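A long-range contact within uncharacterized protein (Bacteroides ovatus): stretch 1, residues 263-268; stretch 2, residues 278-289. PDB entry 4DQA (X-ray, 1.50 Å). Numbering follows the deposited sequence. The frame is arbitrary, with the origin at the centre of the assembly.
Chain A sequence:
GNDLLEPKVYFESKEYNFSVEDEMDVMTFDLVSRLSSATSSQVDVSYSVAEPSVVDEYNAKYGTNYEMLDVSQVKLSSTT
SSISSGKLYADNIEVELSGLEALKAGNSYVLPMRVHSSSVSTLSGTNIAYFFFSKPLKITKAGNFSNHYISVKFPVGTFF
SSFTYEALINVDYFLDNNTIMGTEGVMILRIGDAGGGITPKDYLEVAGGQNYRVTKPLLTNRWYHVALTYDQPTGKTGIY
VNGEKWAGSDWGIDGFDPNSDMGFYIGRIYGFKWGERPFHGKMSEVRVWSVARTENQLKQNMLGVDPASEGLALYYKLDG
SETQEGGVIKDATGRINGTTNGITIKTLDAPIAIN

Stretch 1 (263-268) GFYIGR
Stretch 2 (278-289) PFHGKMSEVRVW

This is a small, mostly apolar contact, pinned at one end by a single backbone hydrogen bond and continued by side chains that fill the gap between one strand of stretch 1 and the two strands of stretch 2. It buries 320 Å², both sides summed.

The two stretches run in broadly opposite directions. CA of Arg 268 lies 4.2 Å from CA of Pro 278, and CA of Gly 267 lies 5.1 Å from CA of Phe 279. They then diverge, until CA of Phe 264 and CA of Val 288 are 10.8 Å apart.

At the close end, Phe 279 N donates to Gly 267 O at 2.8 Å, almost linearly (174°). Pro 278 CA makes a CA-H...O contact with Gly 267 O at 3.4 Å. The O of water 1 lies 3.0 Å from Gly 267 O and 2.7 Å from Phe 279 O and can donate to either; it has more acceptors in reach than protons. Gly 267 has phi/psi 87/-24, a positive phi that favours glycine. Gly 267 CA packs against CE of Met 283, a selenomethionine, at 3.8 Å. Pro 278 is at -67/144 and Phe 279 at -79/140. The Phe 279 ring (chi1 t) leads away from stretch 1.

Stretch 2 turns a corner at Gly 281 (161/-160), is extended through Met 283 (-132/156; m, t, t), and turns again at Glu 285 (55/51). Ile 266 (-115/130; chi1 m, chi2 t) places CG2 3.9 Å from Met 283 SE and CD1 4.0 Å from Val 286 CG1. Val 286 (-84/124, chi1 t) and Val 288 (-126/132, chi1 t) both point toward stretch 1. Arg 287 between them points away; its NH2 forms a salt bridge with Glu 285 OE1 at 2.7 Å.

Phe 264 (-88/134; chi1 t, chi2 -83°) spans the wide end. Phe 264 CZ meets Val 288 CG2 at 3.6 Å, with the methyl oblique to the ring. These buried apolar side chains have no polar group to satisfy and pack at van der Waals distance where the backbones are too far apart to bond.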

# COMPACT_ATOMS: atom_id res chain seq x y z
N GLY A 263 9.01 25.79 11.54
CA GLY A 263 9.10 24.36 11.46
C GLY A 263 8.09 23.80 10.49
O GLY A 263 7.50 24.52 9.68
N PHE A 264 7.89 22.52 10.61
CA PHE A 264 7.16 21.73 9.65
C PHE A 264 5.67 21.73 9.98
O PHE A 264 5.27 21.50 11.13
CB PHE A 264 7.71 20.30 9.68
CG PHE A 264 7.31 19.44 8.52
CD1 PHE A 264 6.08 18.78 8.51
CD2 PHE A 264 8.18 19.21 7.46
CE1 PHE A 264 5.70 17.96 7.45
CE2 PHE A 264 7.80 18.38 6.40
CZ PHE A 264 6.57 17.75 6.41
N TYR A 265 4.86 21.94 8.96
CA TYR A 265 3.40 21.90 9.09
C TYR A 265 2.78 21.06 8.01
O TYR A 265 3.29 20.99 6.89
CB TYR A 265 2.79 23.30 9.00
CG TYR A 265 2.82 24.06 10.30
CD1 TYR A 265 1.86 23.80 11.27
CD2 TYR A 265 3.81 24.98 10.59
CE1 TYR A 265 1.87 24.49 12.48
CE2 TYR A 265 3.83 25.68 11.81
CZ TYR A 265 2.85 25.39 12.76
OH TYR A 265 2.91 26.10 13.96
N ILE A 266 1.64 20.45 8.35
CA ILE A 266 0.75 19.82 7.39
C ILE A 266 -0.56 20.61 7.39
O ILE A 266 -1.11 20.93 8.44
CB ILE A 266 0.46 18.34 7.75
CG1 ILE A 266 1.77 17.55 7.72
CG2 ILE A 266 -0.58 17.74 6.81
CD1 ILE A 266 1.70 16.23 8.46
N GLY A 267 -1.03 21.00 6.20
CA GLY A 267 -2.38 21.52 6.05
C GLY A 267 -2.60 23.00 6.26
O GLY A 267 -3.59 23.52 5.75
N ARG A 268 -1.74 23.67 7.02
CA ARG A 268 -1.95 25.08 7.39
C ARG A 268 -0.70 25.52 8.14
O ARG A 268 -0.22 24.76 8.98
CB ARG A 268 -3.19 25.21 8.30
CG ARG A 268 -3.39 26.55 8.96
CD ARG A 268 -4.56 26.51 9.92
NE ARG A 268 -4.70 27.74 10.69
CZ ARG A 268 -5.49 27.90 11.75
NH1 ARG A 268 -6.21 26.88 12.20
NH2 ARG A 268 -5.53 29.08 12.35
N PRO A 278 -4.27 27.78 4.37
CA PRO A 278 -4.85 26.47 4.66
C PRO A 278 -5.27 25.68 3.43
O PRO A 278 -5.80 26.24 2.45
CB PRO A 278 -6.08 26.80 5.49
CG PRO A 278 -6.44 28.22 5.11
CD PRO A 278 -5.12 28.89 4.83
N PHE A 279 -5.09 24.37 3.52
CA PHE A 279 -5.64 23.43 2.57
C PHE A 279 -7.09 23.20 2.88
O PHE A 279 -7.48 23.09 4.04
CB PHE A 279 -4.88 22.13 2.75
CG PHE A 279 -5.19 21.07 1.72
CD1 PHE A 279 -4.56 21.09 0.51
CD2 PHE A 279 -6.00 19.99 2.03
CE1 PHE A 279 -4.82 20.10 -0.44
CE2 PHE A 279 -6.24 18.99 1.09
CZ PHE A 279 -5.65 19.05 -0.13
N HIS A 280 -7.92 23.11 1.83
CA HIS A 280 -9.32 22.74 1.98
C HIS A 280 -9.59 21.48 1.21
O HIS A 280 -9.65 21.50 -0.03
CB HIS A 280 -10.22 23.86 1.48
CG HIS A 280 -10.13 25.08 2.33
ND1 HIS A 280 -9.22 26.09 2.11
CD2 HIS A 280 -10.80 25.42 3.46
CE1 HIS A 280 -9.37 27.02 3.04
NE2 HIS A 280 -10.30 26.63 3.88
N GLY A 281 -9.73 20.37 1.93
CA GLY A 281 -9.89 19.06 1.29
C GLY A 281 -9.57 17.96 2.26
O GLY A 281 -9.62 18.15 3.47
N LYS A 282 -9.27 16.79 1.72
CA LYS A 282 -8.93 15.63 2.51
C LYS A 282 -7.54 15.14 2.18
O LYS A 282 -7.06 15.29 1.05
CB LYS A 282 -9.93 14.51 2.29
CG LYS A 282 -11.35 14.84 2.70
CD LYS A 282 -12.26 13.67 2.34
CE LYS A 282 -13.71 13.91 2.65
NZ LYS A 282 -14.27 14.92 1.70
N MSE A 283 -6.89 14.51 3.16
CA MSE A 283 -5.61 13.86 2.94
C MSE A 283 -5.65 12.47 3.53
O MSE A 283 -6.38 12.18 4.47
CB MSE A 283 -4.43 14.61 3.58
CG MSE A 283 -4.32 16.05 3.12
SE MSE A 283 -2.56 16.73 3.58
CE MSE A 283 -2.97 18.62 3.63
N SER A 284 -4.80 11.63 2.98
CA SER A 284 -4.63 10.25 3.42
C SER A 284 -3.20 9.84 3.15
O SER A 284 -2.57 10.31 2.21
CB SER A 284 -5.61 9.38 2.66
OG SER A 284 -5.39 7.98 2.86
N GLU A 285 -2.67 8.94 3.96
CA GLU A 285 -1.35 8.34 3.67
C GLU A 285 -0.27 9.40 3.48
O GLU A 285 0.50 9.39 2.50
CB GLU A 285 -1.41 7.41 2.46
CG GLU A 285 -2.30 6.23 2.65
CD GLU A 285 -1.80 5.31 3.74
OE1 GLU A 285 -0.63 4.86 3.66
OE2 GLU A 285 -2.55 5.06 4.72
N VAL A 286 -0.22 10.29 4.45
CA VAL A 286 0.76 11.39 4.46
C VAL A 286 2.08 10.90 5.05
O VAL A 286 2.09 10.35 6.16
CB VAL A 286 0.24 12.54 5.32
CG1 VAL A 286 1.26 13.66 5.44
CG2 VAL A 286 -1.08 13.07 4.77
N ARG A 287 3.17 11.04 4.31
CA ARG A 287 4.46 10.51 4.74
C ARG A 287 5.60 11.44 4.47
O ARG A 287 5.62 12.14 3.47
CB ARG A 287 4.77 9.18 4.05
CG ARG A 287 3.61 8.20 4.05
CD ARG A 287 3.97 6.93 3.28
NE ARG A 287 2.77 6.13 3.04
CZ ARG A 287 2.52 5.45 1.93
NH1 ARG A 287 3.40 5.43 0.94
NH2 ARG A 287 1.39 4.77 1.83
N VAL A 288 6.61 11.37 5.33
CA VAL A 288 7.90 11.99 5.06
C VAL A 288 8.95 10.91 5.22
O VAL A 288 8.93 10.17 6.20
CB VAL A 288 8.24 13.11 6.03
CG1 VAL A 288 9.63 13.67 5.73
CG2 VAL A 288 7.22 14.23 5.95
N TRP A 289 9.86 10.81 4.25
CA TRP A 289 10.95 9.84 4.30
C TRP A 289 12.27 10.58 4.28
O TRP A 289 12.40 11.63 3.66
CB TRP A 289 10.94 8.94 3.06
CG TRP A 289 9.70 8.15 2.81
CD1 TRP A 289 8.54 8.60 2.25
CD2 TRP A 289 9.52 6.74 3.04
NE1 TRP A 289 7.63 7.57 2.15
CE2 TRP A 289 8.23 6.42 2.62
CE3 TRP A 289 10.33 5.73 3.59
CZ2 TRP A 289 7.71 5.12 2.72
CZ3 TRP A 289 9.81 4.45 3.69
CH2 TRP A 289 8.51 4.16 3.26
O HOH W 1 -6.50 23.40 6.52